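Local coordinates for lovastatin nonaketide synthase mokA (Monascus pilosus, PDB 6AD3), which catalyses the iterative nine-step assembly of the polyketide precursor of monacolin K (lovastatin), the chain described here being its condensation domain, at residues K113-S116 and K117-A121; A306-P310 and M311-R315; H336-L339 and A340-G344; R405-Y408 and G409-L412; A498-E501 and S502-I506. The protein carries 1 engineered substitution. All coordinates share one frame; numbering follows the deposited sequence.

Contact 1: K113-S116 and K117-A121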
loop_
_atom_site.group_PDB
_atom_site.type_symbol
_atom_site.label_atom_id
_atom_site.label_comp_id
_atom_site.label_asym_id
_atom_site.label_seq_id
_atom_site.Cartn_x
_atom_site.Cartn_y
_atom_site.Cartn_z
ATOM N N LYS A 113 -7.467 -10.788 28.585
ATOM C CA LYS A 113 -6.158 -10.972 29.182
ATOM C C LYS A 113 -5.242 -11.799 28.276
ATOM O O LYS A 113 -4.066 -11.454 28.077
ATOM C CB LYS A 113 -6.298 -11.628 30.568
ATOM C CG LYS A 113 -6.784 -10.651 31.620
ATOM C CD LYS A 113 -7.172 -11.344 32.923
ATOM C CE LYS A 113 -7.389 -10.327 34.038
ATOM N NZ LYS A 113 -6.689 -10.709 35.299
ATOM N N ARG A 114 -5.798 -12.836 27.664
ATOM C CA ARG A 114 -5.002 -13.674 26.763
ATOM C C ARG A 114 -4.592 -12.927 25.512
ATOM O O ARG A 114 -3.452 -13.090 25.029
ATOM C CB ARG A 114 -5.723 -14.951 26.396
ATOM C CG ARG A 114 -5.813 -15.919 27.560
ATOM C CD ARG A 114 -6.738 -17.075 27.260
ATOM N NE ARG A 114 -6.258 -17.866 26.154
ATOM C CZ ARG A 114 -6.983 -18.767 25.503
ATOM N NH1 ARG A 114 -8.262 -18.938 25.794
ATOM N NH2 ARG A 114 -6.433 -19.467 24.524
ATOM N N LEU A 115 -5.525 -12.166 24.944
ATOM C CA LEU A 115 -5.221 -11.369 23.761
ATOM C C LEU A 115 -4.167 -10.310 24.078
ATOM O O LEU A 115 -3.212 -10.144 23.329
ATOM C CB LEU A 115 -6.463 -10.715 23.211
ATOM C CG LEU A 115 -6.227 -9.742 22.052
ATOM C CD1 LEU A 115 -5.797 -10.541 20.848
ATOM C CD2 LEU A 115 -7.469 -8.906 21.727
ATOM N N SER A 116 -4.326 -9.599 25.193
ATOM C CA SER A 116 -3.399 -8.552 25.501
ATOM C C SER A 116 -1.983 -9.122 25.789
ATOM O O SER A 116 -1.003 -8.583 25.311
ATOM C CB SER A 116 -3.928 -7.616 26.585
ATOM O OG SER A 116 -3.954 -8.275 27.794
ATOM N N LYS A 117 -1.905 -10.304 26.388
ATOM C CA LYS A 117 -0.641 -10.958 26.596
ATOM C C LYS A 117 0.006 -11.365 25.264
ATOM O O LYS A 117 1.236 -11.231 25.068
ATOM C CB LYS A 117 -0.830 -12.204 27.443
ATOM C CG LYS A 117 0.476 -12.935 27.703
ATOM C CD LYS A 117 0.371 -13.809 28.948
ATOM C CE LYS A 117 0.114 -15.252 28.586
ATOM N NZ LYS A 117 1.378 -16.029 28.674
ATOM N N ALA A 118 -0.823 -11.850 24.350
ATOM C CA ALA A 118 -0.339 -12.204 23.025
ATOM C C ALA A 118 0.243 -11.006 22.319
ATOM O O ALA A 118 1.352 -11.071 21.767
ATOM C CB ALA A 118 -1.449 -12.829 22.191
ATOM N N LEU A 119 -0.501 -9.913 22.303
ATOM C CA LEU A 119 -0.063 -8.739 21.574
ATOM C C LEU A 119 1.155 -8.099 22.246
ATOM O O LEU A 119 2.079 -7.683 21.570
ATOM C CB LEU A 119 -1.201 -7.716 21.424
ATOM C CG LEU A 119 -2.380 -8.172 20.536
ATOM C CD1 LEU A 119 -3.626 -7.340 20.738
ATOM C CD2 LEU A 119 -1.938 -8.154 19.073
ATOM N N ARG A 120 1.231 -8.147 23.577
ATOM C CA ARG A 120 2.442 -7.675 24.247
ATOM C C ARG A 120 3.701 -8.462 23.835
ATOM O O ARG A 120 4.786 -7.899 23.706
ATOM C CB ARG A 120 2.256 -7.652 25.790
ATOM C CG ARG A 120 1.393 -6.490 26.250
ATOM C CD ARG A 120 1.426 -6.312 27.776
ATOM N NE ARG A 120 1.256 -7.565 28.506
ATOM C CZ ARG A 120 0.085 -8.060 28.899
ATOM N NH1 ARG A 120 -1.029 -7.360 28.742
ATOM N NH2 ARG A 120 0.043 -9.216 29.544
ATOM N N ALA A 121 3.532 -9.755 23.575
ATOM C CA ALA A 121 4.634 -10.615 23.177
ATOM C C ALA A 121 5.070 -10.327 21.757
ATOM O O ALA A 121 6.273 -10.313 21.484
ATOM C CB ALA A 121 4.262 -12.086 23.337
HETATM O O HOH W 1 -2.807 -10.050 30.015
#
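R120 lies back along its helix against S116, one turn earlier. Its CB and CG rest on the carbonyl oxygen of S116, with CG 3.3 Å from S116 O. That oxygen also accepts the backbone bond from R120 N, at 2.9 Å. CG stands anti to the carbonyl carbon and CD continues outward. The chain then bends at the CG-CD bond (chi3 -46°), which turns the guanidinium back toward S116. The flat group now has one face over the backbone, with S116 O 3.6 Å from its plane and offset toward the rim. CA of K117 lies over the same face. At the tip, NH1 comes 3.2 Å from S116 OG. NH2 donates to a water in the guanidinium plane, 3.0 Å away. This water donates in turn to K113 O at 2.7 Å and is also hydrogen-bonded to S116 OG, so it ties three residues together. S116 OG has a further bond to A112 O. This polar side of helix 112-125 runs past V157 of strand 157-161, which S116 and R120 both touch. The helix packs beside this edge strand and against helix 213-227 in the N-terminal lobe, which in condensation domains resembles chloramphenicol acetyltransferase. The apolar pair lies on a neighbouring side: L115 and L119, both buried, are one turn apart, and L119 CD1 sits 3.8 Å from L115 CG. L119 reaches V157 and A223 of helix 213-227, and L115 touches I110 and I449. The R114 side chain points elsewhere: its NH2 bonds to Y227 O, and its guanidinium makes a cation-pi contact with the Y227 ring.

Contact 2: A306-P310 and M311-R315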
loop_
_atom_site.group_PDB
_atom_site.type_symbol
_atom_site.label_atom_id
_atom_site.label_comp_id
_atom_site.label_asym_id
_atom_site.label_seq_id
_atom_site.Cartn_x
_atom_site.Cartn_y
_atom_site.Cartn_z
ATOM N N ALA A 306 -16.135 -1.563 -4.261
ATOM C CA ALA A 306 -17.131 -2.589 -4.704
ATOM C C ALA A 306 -16.561 -3.989 -4.704
ATOM O O ALA A 306 -15.377 -4.191 -4.898
ATOM C CB ALA A 306 -17.651 -2.262 -6.075
ATOM N N ARG A 307 -17.438 -4.965 -4.491
ATOM C CA ARG A 307 -17.130 -6.364 -4.704
ATOM C C ARG A 307 -17.391 -6.733 -6.125
ATOM O O ARG A 307 -18.459 -6.414 -6.676
ATOM C CB ARG A 307 -18.079 -7.225 -3.887
ATOM C CG ARG A 307 -17.770 -7.240 -2.474
ATOM C CD ARG A 307 -16.881 -8.394 -2.113
ATOM N NE ARG A 307 -16.701 -8.265 -0.700
ATOM C CZ ARG A 307 -15.600 -8.522 -0.042
ATOM N NH1 ARG A 307 -14.647 -9.251 -0.576
ATOM N NH2 ARG A 307 -15.569 -8.244 1.242
ATOM N N LEU A 308 -16.506 -7.539 -6.673
ATOM C CA LEU A 308 -16.651 -8.002 -8.039
ATOM C C LEU A 308 -17.551 -9.233 -8.032
ATOM O O LEU A 308 -17.451 -10.068 -7.134
ATOM C CB LEU A 308 -15.292 -8.355 -8.617
ATOM C CG LEU A 308 -15.254 -8.733 -10.076
ATOM C CD1 LEU A 308 -15.634 -7.568 -10.986
ATOM C CD2 LEU A 308 -13.872 -9.274 -10.436
ATOM N N ASP A 309 -18.470 -9.272 -9.001
ATOM C CA ASP A 309 -19.314 -10.441 -9.284
ATOM C C ASP A 309 -18.479 -11.719 -9.326
ATOM O O ASP A 309 -17.481 -11.779 -10.030
ATOM C CB ASP A 309 -19.999 -10.222 -10.635
ATOM C CG ASP A 309 -20.879 -11.394 -11.045
ATOM O OD1 ASP A 309 -22.052 -11.406 -10.676
ATOM O OD2 ASP A 309 -20.431 -12.211 -11.836
ATOM N N PRO A 310 -18.988 -12.807 -8.716
ATOM C CA PRO A 310 -18.173 -14.004 -8.637
ATOM C C PRO A 310 -18.041 -14.757 -9.954
ATOM O O PRO A 310 -16.997 -15.384 -10.205
ATOM C CB PRO A 310 -18.900 -14.861 -7.587
ATOM C CG PRO A 310 -20.302 -14.356 -7.579
ATOM C CD PRO A 310 -20.137 -12.874 -7.783
ATOM N N MET A 311 -18.960 -14.519 -10.887
ATOM C CA MET A 311 -18.822 -15.141 -12.207
ATOM C C MET A 311 -17.811 -14.408 -13.057
ATOM O O MET A 311 -17.084 -15.029 -13.831
ATOM C CB MET A 311 -20.170 -15.257 -12.927
ATOM C CG MET A 311 -20.930 -16.505 -12.534
ATOM S SD MET A 311 -20.015 -18.032 -12.973
ATOM C CE MET A 311 -19.433 -17.626 -14.572
ATOM N N VAL A 312 -17.699 -13.088 -12.854
ATOM C CA VAL A 312 -16.646 -12.325 -13.540
ATOM C C VAL A 312 -15.274 -12.742 -13.010
ATOM O O VAL A 312 -14.332 -12.992 -13.786
ATOM C CB VAL A 312 -16.829 -10.801 -13.375
ATOM C CG1 VAL A 312 -15.692 -10.069 -14.044
ATOM C CG2 VAL A 312 -18.172 -10.354 -13.962
ATOM N N ALA A 313 -15.174 -12.903 -11.716
ATOM C CA ALA A 313 -13.907 -13.391 -11.103
ATOM C C ALA A 313 -13.505 -14.761 -11.602
ATOM O O ALA A 313 -12.312 -15.011 -11.893
ATOM C CB ALA A 313 -14.016 -13.400 -9.611
ATOM N N PHE A 314 -14.501 -15.627 -11.749
ATOM C CA PHE A 314 -14.299 -16.979 -12.288
ATOM C C PHE A 314 -13.786 -16.934 -13.716
ATOM O O PHE A 314 -12.823 -17.645 -14.061
ATOM C CB PHE A 314 -15.598 -17.789 -12.182
ATOM C CG PHE A 314 -15.553 -19.117 -12.913
ATOM C CD1 PHE A 314 -14.951 -20.216 -12.325
ATOM C CD2 PHE A 314 -16.014 -19.217 -14.194
ATOM C CE1 PHE A 314 -14.878 -21.419 -13.000
ATOM C CE2 PHE A 314 -15.975 -20.425 -14.872
ATOM C CZ PHE A 314 -15.421 -21.527 -14.263
ATOM N N ARG A 315 -14.420 -16.138 -14.584
ATOM C CA ARG A 315 -13.976 -16.027 -15.961
ATOM C C ARG A 315 -12.559 -15.478 -16.039
ATOM O O ARG A 315 -11.769 -15.879 -16.889
ATOM C CB ARG A 315 -14.920 -15.135 -16.776
ATOM C CG ARG A 315 -16.278 -15.772 -17.001
ATOM C CD ARG A 315 -17.122 -15.034 -18.024
ATOM N NE ARG A 315 -18.480 -15.564 -17.941
ATOM C CZ ARG A 315 -19.447 -15.008 -17.226
ATOM N NH1 ARG A 315 -19.328 -13.729 -16.856
ATOM N NH2 ARG A 315 -20.603 -15.661 -17.047
#
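D309 OD2 is gripped by two backbone N-H groups at the start of helix 310-322. V312 N donates to it at 3.0 Å, meeting the anti lone pair, the one turned away from OD1. M311 N comes to 2.9 Å, but its bond is weak and bent, at 128°. D309 is the N-cap of this helix. Its CG is anti to the backbone N (chi1 179°), and this carries the carboxylate round to the first turn. A negative group here probably interacts well with the helix dipole. The backbone takes over at once: A313 N bonds to D309 O, and F314 N bonds to P310 O. P310 suits the first helical position, where a backbone N-H would have no helical carbonyl to bond to, and a proline has none. L308, just before the cap, adds an apolar contact. Its side chain crosses that of V312 at about a right angle, with L308 CD1 4.0 Å from V312 CG1. L308 CD2 also touches A313 CB. L308 and A313 hold the two positions that pair in a hydrophobic staple. The contact marks the change from edge strand 301-307 to helix 310-322 in the C-terminal lobe. P480 lies beside L308 and A313, and S511 of helix 495-512 touches V312. The CG2 methyl of V312 lies 3.6 Å from D309 OD2, the same oxygen that its N-H reaches.

Contact 3: H336-L339 and A340-G344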
loop_
_atom_site.group_PDB
_atom_site.type_symbol
_atom_site.label_atom_id
_atom_site.label_comp_id
_atom_site.label_asym_id
_atom_site.label_seq_id
_atom_site.Cartn_x
_atom_site.Cartn_y
_atom_site.Cartn_z
ATOM N N HIS A 336 -4.839 -0.755 -17.135
ATOM C CA HIS A 336 -4.094 -0.002 -18.120
ATOM C C HIS A 336 -4.977 0.391 -19.295
ATOM O O HIS A 336 -4.953 1.551 -19.737
ATOM C CB HIS A 336 -2.897 -0.805 -18.620
ATOM C CG HIS A 336 -2.273 -0.231 -19.841
ATOM N ND1 HIS A 336 -2.545 -0.714 -21.107
ATOM C CD2 HIS A 336 -1.559 0.903 -20.014
ATOM C CE1 HIS A 336 -1.981 0.073 -22.004
ATOM N NE2 HIS A 336 -1.380 1.067 -21.371
ATOM N N VAL A 337 -5.755 -0.571 -19.823
ATOM C CA VAL A 337 -6.632 -0.266 -20.966
ATOM C C VAL A 337 -7.660 0.820 -20.654
ATOM O O VAL A 337 -7.831 1.750 -21.419
ATOM C CB VAL A 337 -7.367 -1.515 -21.455
ATOM C CG1 VAL A 337 -8.416 -1.154 -22.494
ATOM C CG2 VAL A 337 -6.356 -2.523 -22.005
ATOM N N LEU A 338 -8.238 0.797 -19.453
ATOM C CA LEU A 338 -9.198 1.788 -19.091
ATOM C C LEU A 338 -8.539 3.164 -18.942
ATOM O O LEU A 338 -9.078 4.182 -19.384
ATOM C CB LEU A 338 -9.903 1.378 -17.801
ATOM C CG LEU A 338 -10.960 2.357 -17.325
ATOM C CD1 LEU A 338 -11.983 2.657 -18.417
ATOM C CD2 LEU A 338 -11.646 1.802 -16.090
ATOM N N LEU A 339 -7.356 3.202 -18.335
ATOM C CA LEU A 339 -6.653 4.451 -18.181
ATOM C C LEU A 339 -6.339 5.045 -19.548
ATOM O O LEU A 339 -6.457 6.261 -19.751
ATOM C CB LEU A 339 -5.381 4.267 -17.384
ATOM C CG LEU A 339 -5.587 3.985 -15.888
ATOM C CD1 LEU A 339 -4.281 3.522 -15.255
ATOM C CD2 LEU A 339 -6.075 5.211 -15.178
ATOM N N ALA A 340 -5.873 4.206 -20.466
ATOM C CA ALA A 340 -5.570 4.693 -21.813
ATOM C C ALA A 340 -6.847 5.232 -22.472
ATOM O O ALA A 340 -6.816 6.285 -23.145
ATOM C CB ALA A 340 -4.958 3.585 -22.658
ATOM N N ARG A 341 -7.941 4.484 -22.381
ATOM C CA ARG A 341 -9.205 4.962 -22.947
ATOM C C ARG A 341 -9.613 6.298 -22.408
ATOM O O ARG A 341 -10.025 7.158 -23.156
ATOM C CB ARG A 341 -10.343 3.992 -22.729
ATOM C CG ARG A 341 -10.230 2.705 -23.491
ATOM C CD ARG A 341 -11.511 1.906 -23.394
ATOM N NE ARG A 341 -11.372 0.670 -24.146
ATOM C CZ ARG A 341 -12.328 -0.238 -24.250
ATOM N NH1 ARG A 341 -13.484 -0.037 -23.626
ATOM N NH2 ARG A 341 -12.151 -1.305 -25.015
ATOM N N LEU A 342 -9.597 6.455 -21.093
ATOM C CA LEU A 342 -10.158 7.640 -20.473
ATOM C C LEU A 342 -9.269 8.878 -20.620
ATOM O O LEU A 342 -9.752 9.988 -20.519
ATOM C CB LEU A 342 -10.436 7.392 -18.986
ATOM C CG LEU A 342 -11.496 6.365 -18.638
ATOM C CD1 LEU A 342 -11.557 6.188 -17.110
ATOM C CD2 LEU A 342 -12.841 6.803 -19.204
ATOM N N THR A 343 -7.961 8.678 -20.802
ATOM C CA THR A 343 -7.027 9.795 -20.885
ATOM C C THR A 343 -6.650 10.154 -22.310
ATOM O O THR A 343 -6.194 11.261 -22.554
ATOM C CB THR A 343 -5.709 9.504 -20.145
ATOM O OG1 THR A 343 -5.064 8.375 -20.732
ATOM C CG2 THR A 343 -5.968 9.235 -18.687
ATOM N N GLY A 344 -6.718 9.185 -23.213
ATOM C CA GLY A 344 -6.147 9.325 -24.549
ATOM C C GLY A 344 -4.621 9.247 -24.644
ATOM O O GLY A 344 -4.048 9.630 -25.641
#
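T343 and L339 form the C-terminal turn of helix 327-343, which ends where G344 takes a positive phi (74°). L339 O is held twice by T343. The hydroxyl OG1 donates to it at 2.7 Å, and T343 N donates at 3.0 Å. The two donors come from opposite faces of the carbonyl plane. OG1 can fold back like this because it stands between its own backbone N and carbonyl carbon (chi1 61°). The same OG1 is bonded to S345 N, so the threonine links the helix end to the residue that follows G344. On another side of the helix, a methyl of L338 meets L342, with L338 CD1 3.7 Å from L342 CG. R341 lies alongside V337, both side chains pointing the same way. The arginine chain is extended from CG to NE, and its NE passes 3.8 Å from V337 CG1. Its NH2 then bonds to L518 O near the chain's C-terminus. H336 meets A340 through the backbone, where A340 N donates to H336 O at 2.9 Å. The imidazole turns elsewhere: ND1 is bonded to H389 NE2, and the ring stacks on F377. Two sides of the helix are packed. L338 and L342 pack on helix 495-512 through F499, while L339 and A340 face F348 of strand 348-354.

Contact 4: R405-Y408 and G409-L412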
loop_
_atom_site.group_PDB
_atom_site.type_symbol
_atom_site.label_atom_id
_atom_site.label_comp_id
_atom_site.label_asym_id
_atom_site.label_seq_id
_atom_site.Cartn_x
_atom_site.Cartn_y
_atom_site.Cartn_z
ATOM N N ARG A 405 14.072 -5.158 -6.586
ATOM C CA ARG A 405 14.684 -4.846 -5.289
ATOM C C ARG A 405 15.011 -3.364 -5.081
ATOM O O ARG A 405 15.370 -2.953 -3.986
ATOM C CB ARG A 405 15.957 -5.640 -5.108
ATOM C CG ARG A 405 15.752 -7.130 -4.957
ATOM C CD ARG A 405 17.110 -7.822 -4.835
ATOM N NE ARG A 405 17.123 -9.168 -5.405
ATOM C CZ ARG A 405 16.836 -10.268 -4.718
ATOM N NH1 ARG A 405 16.479 -10.185 -3.440
ATOM N NH2 ARG A 405 16.897 -11.452 -5.309
ATOM N N VAL A 406 14.847 -2.544 -6.099
ATOM C CA VAL A 406 15.164 -1.156 -5.967
ATOM C C VAL A 406 14.025 -0.362 -5.302
ATOM O O VAL A 406 12.943 -0.248 -5.876
ATOM C CB VAL A 406 15.464 -0.532 -7.326
ATOM C CG1 VAL A 406 15.855 0.918 -7.152
ATOM C CG2 VAL A 406 16.577 -1.289 -7.991
ATOM N N PRO A 407 14.283 0.217 -4.111
ATOM C CA PRO A 407 13.252 1.077 -3.502
ATOM C C PRO A 407 12.970 2.312 -4.398
ATOM O O PRO A 407 13.905 2.906 -4.935
ATOM C CB PRO A 407 13.889 1.507 -2.189
ATOM C CG PRO A 407 14.867 0.411 -1.856
ATOM C CD PRO A 407 15.407 -0.021 -3.191
ATOM N N TYR A 408 11.709 2.579 -4.704
ATOM C CA TYR A 408 11.399 3.541 -5.791
ATOM C C TYR A 408 11.965 4.944 -5.473
ATOM O O TYR A 408 12.348 5.678 -6.377
ATOM C CB TYR A 408 9.910 3.609 -6.106
ATOM C CG TYR A 408 9.096 4.343 -5.086
ATOM C CD1 TYR A 408 8.701 3.727 -3.903
ATOM C CD2 TYR A 408 8.644 5.600 -5.330
ATOM C CE1 TYR A 408 7.924 4.389 -2.955
ATOM C CE2 TYR A 408 7.884 6.302 -4.376
ATOM C CZ TYR A 408 7.463 5.636 -3.227
ATOM O OH TYR A 408 6.770 6.363 -2.289
ATOM N N GLY A 409 12.045 5.303 -4.186
ATOM C CA GLY A 409 12.597 6.608 -3.807
ATOM C C GLY A 409 14.048 6.773 -4.239
ATOM O O GLY A 409 14.482 7.880 -4.607
ATOM N N VAL A 410 14.819 5.684 -4.241
ATOM C CA VAL A 410 16.185 5.837 -4.760
ATOM C C VAL A 410 16.237 6.014 -6.262
ATOM O O VAL A 410 16.984 6.876 -6.749
ATOM C CB VAL A 410 17.282 4.884 -4.199
ATOM C CG1 VAL A 410 16.819 3.917 -3.171
ATOM C CG2 VAL A 410 18.205 4.307 -5.272
ATOM N N LEU A 411 15.301 5.403 -6.979
ATOM C CA LEU A 411 15.147 5.699 -8.431
ATOM C C LEU A 411 14.758 7.140 -8.665
ATOM O O LEU A 411 15.327 7.841 -9.520
ATOM C CB LEU A 411 14.108 4.788 -9.056
ATOM C CG LEU A 411 13.948 4.954 -10.553
ATOM C CD1 LEU A 411 15.234 4.596 -11.289
ATOM C CD2 LEU A 411 12.791 4.131 -11.081
ATOM N N LEU A 412 13.726 7.585 -7.983
ATOM C CA LEU A 412 13.285 8.945 -8.142
ATOM C C LEU A 412 14.436 9.953 -7.957
ATOM O O LEU A 412 14.566 10.914 -8.730
ATOM C CB LEU A 412 12.189 9.241 -7.133
ATOM C CG LEU A 412 10.741 9.190 -7.584
ATOM C CD1 LEU A 412 10.403 8.558 -8.892
ATOM C CD2 LEU A 412 9.779 8.837 -6.478
#
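Y408 and L412 are one helical turn apart, and their side chains cross obliquely. One methyl does the touching: L412 CD2 lies 3.6 Å from Y408 CD2 and also reaches CE2. Y408 CG takes the crowded position between its own backbone N and carbonyl carbon (chi1 74°). This brings the ring close to the following peptide, with Y408 CG 3.2 Å from G409 N. P407 and V410 are arranged differently. They lie side by side and point the same way, with P407 CB 3.9 Å from V410 CG1. Both also touch L80 of helix 80-91. V410 and L412 have unusual torsions, so these methyl positions need caution. L412 N to Y408 O is a short, straight backbone bond, at 2.8 Å and 172°, whereas V410 N to P407 O is weak. At the helix entry, N371 braces the chain with its side-chain amide: ND2 bonds to V406 O, and OD1 to Y408 N. The Y408 ring also meets that of Y84, their planes about 70° apart. This is the opening turn of the short helix 408-414, with P407 as N-cap, packed among helix 80-91, helix 256-266 and strand 371-377 of the condensation domain.

Contact 5: A498-E501 and S502-I506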
loop_
_atom_site.group_PDB
_atom_site.type_symbol
_atom_site.label_atom_id
_atom_site.label_comp_id
_atom_site.label_asym_id
_atom_site.label_seq_id
_atom_site.Cartn_x
_atom_site.Cartn_y
_atom_site.Cartn_z
ATOM N N ALA A 498 -17.696 6.257 -10.745
ATOM C CA ALA A 498 -17.802 6.211 -12.191
ATOM C C ALA A 498 -16.623 5.410 -12.812
ATOM O O ALA A 498 -16.820 4.543 -13.645
ATOM C CB ALA A 498 -17.868 7.624 -12.770
ATOM N N PHE A 499 -15.416 5.615 -12.298
ATOM C CA PHE A 499 -14.269 4.821 -12.727
ATOM C C PHE A 499 -14.409 3.358 -12.383
ATOM O O PHE A 499 -14.184 2.482 -13.210
ATOM C CB PHE A 499 -12.975 5.368 -12.118
ATOM C CG PHE A 499 -11.742 4.694 -12.629
ATOM C CD1 PHE A 499 -11.290 3.521 -12.061
ATOM C CD2 PHE A 499 -11.015 5.236 -13.661
ATOM C CE1 PHE A 499 -10.148 2.892 -12.541
ATOM C CE2 PHE A 499 -9.861 4.617 -14.124
ATOM C CZ PHE A 499 -9.446 3.419 -13.575
ATOM N N LEU A 500 -14.834 3.089 -11.168
ATOM C CA LEU A 500 -14.993 1.723 -10.706
ATOM C C LEU A 500 -16.047 0.981 -11.522
ATOM O O LEU A 500 -15.837 -0.188 -11.915
ATOM C CB LEU A 500 -15.340 1.753 -9.216
ATOM C CG LEU A 500 -15.622 0.523 -8.409
ATOM C CD1 LEU A 500 -14.495 -0.467 -8.551
ATOM C CD2 LEU A 500 -15.818 0.932 -6.963
ATOM N N GLU A 501 -17.132 1.668 -11.873
ATOM C CA GLU A 501 -18.172 1.060 -12.688
ATOM C C GLU A 501 -17.630 0.732 -14.068
ATOM O O GLU A 501 -17.959 -0.302 -14.632
ATOM C CB GLU A 501 -19.390 1.980 -12.797
ATOM C CG GLU A 501 -20.220 2.012 -11.509
ATOM C CD GLU A 501 -21.371 3.009 -11.542
ATOM O OE1 GLU A 501 -22.190 2.953 -10.592
ATOM O OE2 GLU A 501 -21.354 3.978 -12.371
ATOM N N SER A 502 -16.914 1.681 -14.667
ATOM C CA SER A 502 -16.290 1.452 -15.989
ATOM C C SER A 502 -15.270 0.321 -15.983
ATOM O O SER A 502 -15.172 -0.460 -16.929
ATOM C CB SER A 502 -15.659 2.734 -16.528
ATOM O OG SER A 502 -16.673 3.658 -16.862
ATOM N N TYR A 503 -14.545 0.197 -14.874
ATOM C CA TYR A 503 -13.555 -0.843 -14.726
ATOM C C TYR A 503 -14.219 -2.210 -14.604
ATOM O O TYR A 503 -13.823 -3.171 -15.282
ATOM C CB TYR A 503 -12.678 -0.532 -13.506
ATOM C CG TYR A 503 -11.568 -1.536 -13.285
ATOM C CD1 TYR A 503 -10.585 -1.752 -14.255
ATOM C CD2 TYR A 503 -11.488 -2.243 -12.106
ATOM C CE1 TYR A 503 -9.571 -2.677 -14.064
ATOM C CE2 TYR A 503 -10.496 -3.206 -11.915
ATOM C CZ TYR A 503 -9.523 -3.392 -12.888
ATOM O OH TYR A 503 -8.553 -4.353 -12.707
ATOM N N ILE A 504 -15.266 -2.295 -13.807
ATOM C CA ILE A 504 -15.996 -3.550 -13.671
ATOM C C ILE A 504 -16.601 -3.962 -15.014
ATOM O O ILE A 504 -16.512 -5.151 -15.446
ATOM C CB ILE A 504 -17.076 -3.451 -12.578
ATOM C CG1 ILE A 504 -16.385 -3.397 -11.209
ATOM C CG2 ILE A 504 -18.043 -4.635 -12.645
ATOM C CD1 ILE A 504 -17.307 -3.011 -10.078
ATOM N N SER A 505 -17.160 -2.989 -15.718
ATOM C CA SER A 505 -17.658 -3.249 -17.083
ATOM C C SER A 505 -16.587 -3.804 -18.018
ATOM O O SER A 505 -16.819 -4.778 -18.774
ATOM C CB SER A 505 -18.330 -1.983 -17.666
ATOM O OG SER A 505 -19.527 -1.677 -16.941
ATOM N N ILE A 506 -15.411 -3.221 -17.980
ATOM C CA ILE A 506 -14.346 -3.621 -18.879
ATOM C C ILE A 506 -13.799 -5.002 -18.509
ATOM O O ILE A 506 -13.498 -5.803 -19.391
ATOM C CB ILE A 506 -13.223 -2.514 -18.983
ATOM C CG1 ILE A 506 -12.851 -2.284 -20.447
ATOM C CG2 ILE A 506 -12.011 -2.850 -18.161
ATOM C CD1 ILE A 506 -11.689 -1.315 -20.669
#
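L500 and I504 make the main apolar contact along this helix face. Their CD1 methyls are 4.1 Å apart. L500 CG is anti to the backbone N (chi1 178°), which lays the leucine along the helix toward the next turn. The isoleucine also leans on the backbone, its CG1 3.3 Å from L500 O. F499 and Y503 meet more loosely: the ring atom F499 CE1 comes 4.4 Å from Y503 CB, and the ring is set obliquely to it. L500, Y503 and I504 turn helix 495-512 toward the six-stranded sheet of the C-terminal lobe, which in this family resembles an acyltransferase fold. L482 of strand 481-487 touches all three, and A306 of strand 301-307 touches L500 and I504. F499 and Y503 also meet helix 327-343. Y503 carries its ring there, and its OH is bonded to Y331 O. Backbone bonds follow the regular helical pattern, the shortest being Y503 N to F499 O at 2.8 Å. The polar side-chain contacts lie on another side. Two serine hydroxyls lie near carbonyls four and three residues further back along the backbone bonds, though neither proton is settled. S505 OG stands 3.1 Å from E501 O, which already accepts S505 N. S502 OG is 3.3 Å from A498 O, a weak bond at most, its proton also having another acceptor within reach. E501 extends its chain away from the next turn.

In the fold
Contacts 2, 3 and 5 belong to one lobe. Contact 5 touches both contact 2 and contact 3: L500 and I504 meet A306 of contact 2, and F499 and Y503 meet L338 of contact 3. Contacts 2 and 3 stay about 11 Å apart at their nearest atoms. Contact 3 is the most buried. Contact 1 lies across the chain's centre from contacts 3 and 5, with an arginine and a water on its polar side. Contact 4 is nearest the centre and mainly apolar and aromatic. The chemistry follows helix position: helix starts in contacts 2 and 4, aspartate-capped in contact 2, a threonine at the end in contact 3, and one-turn pairs within a helix in contacts 1 and 5.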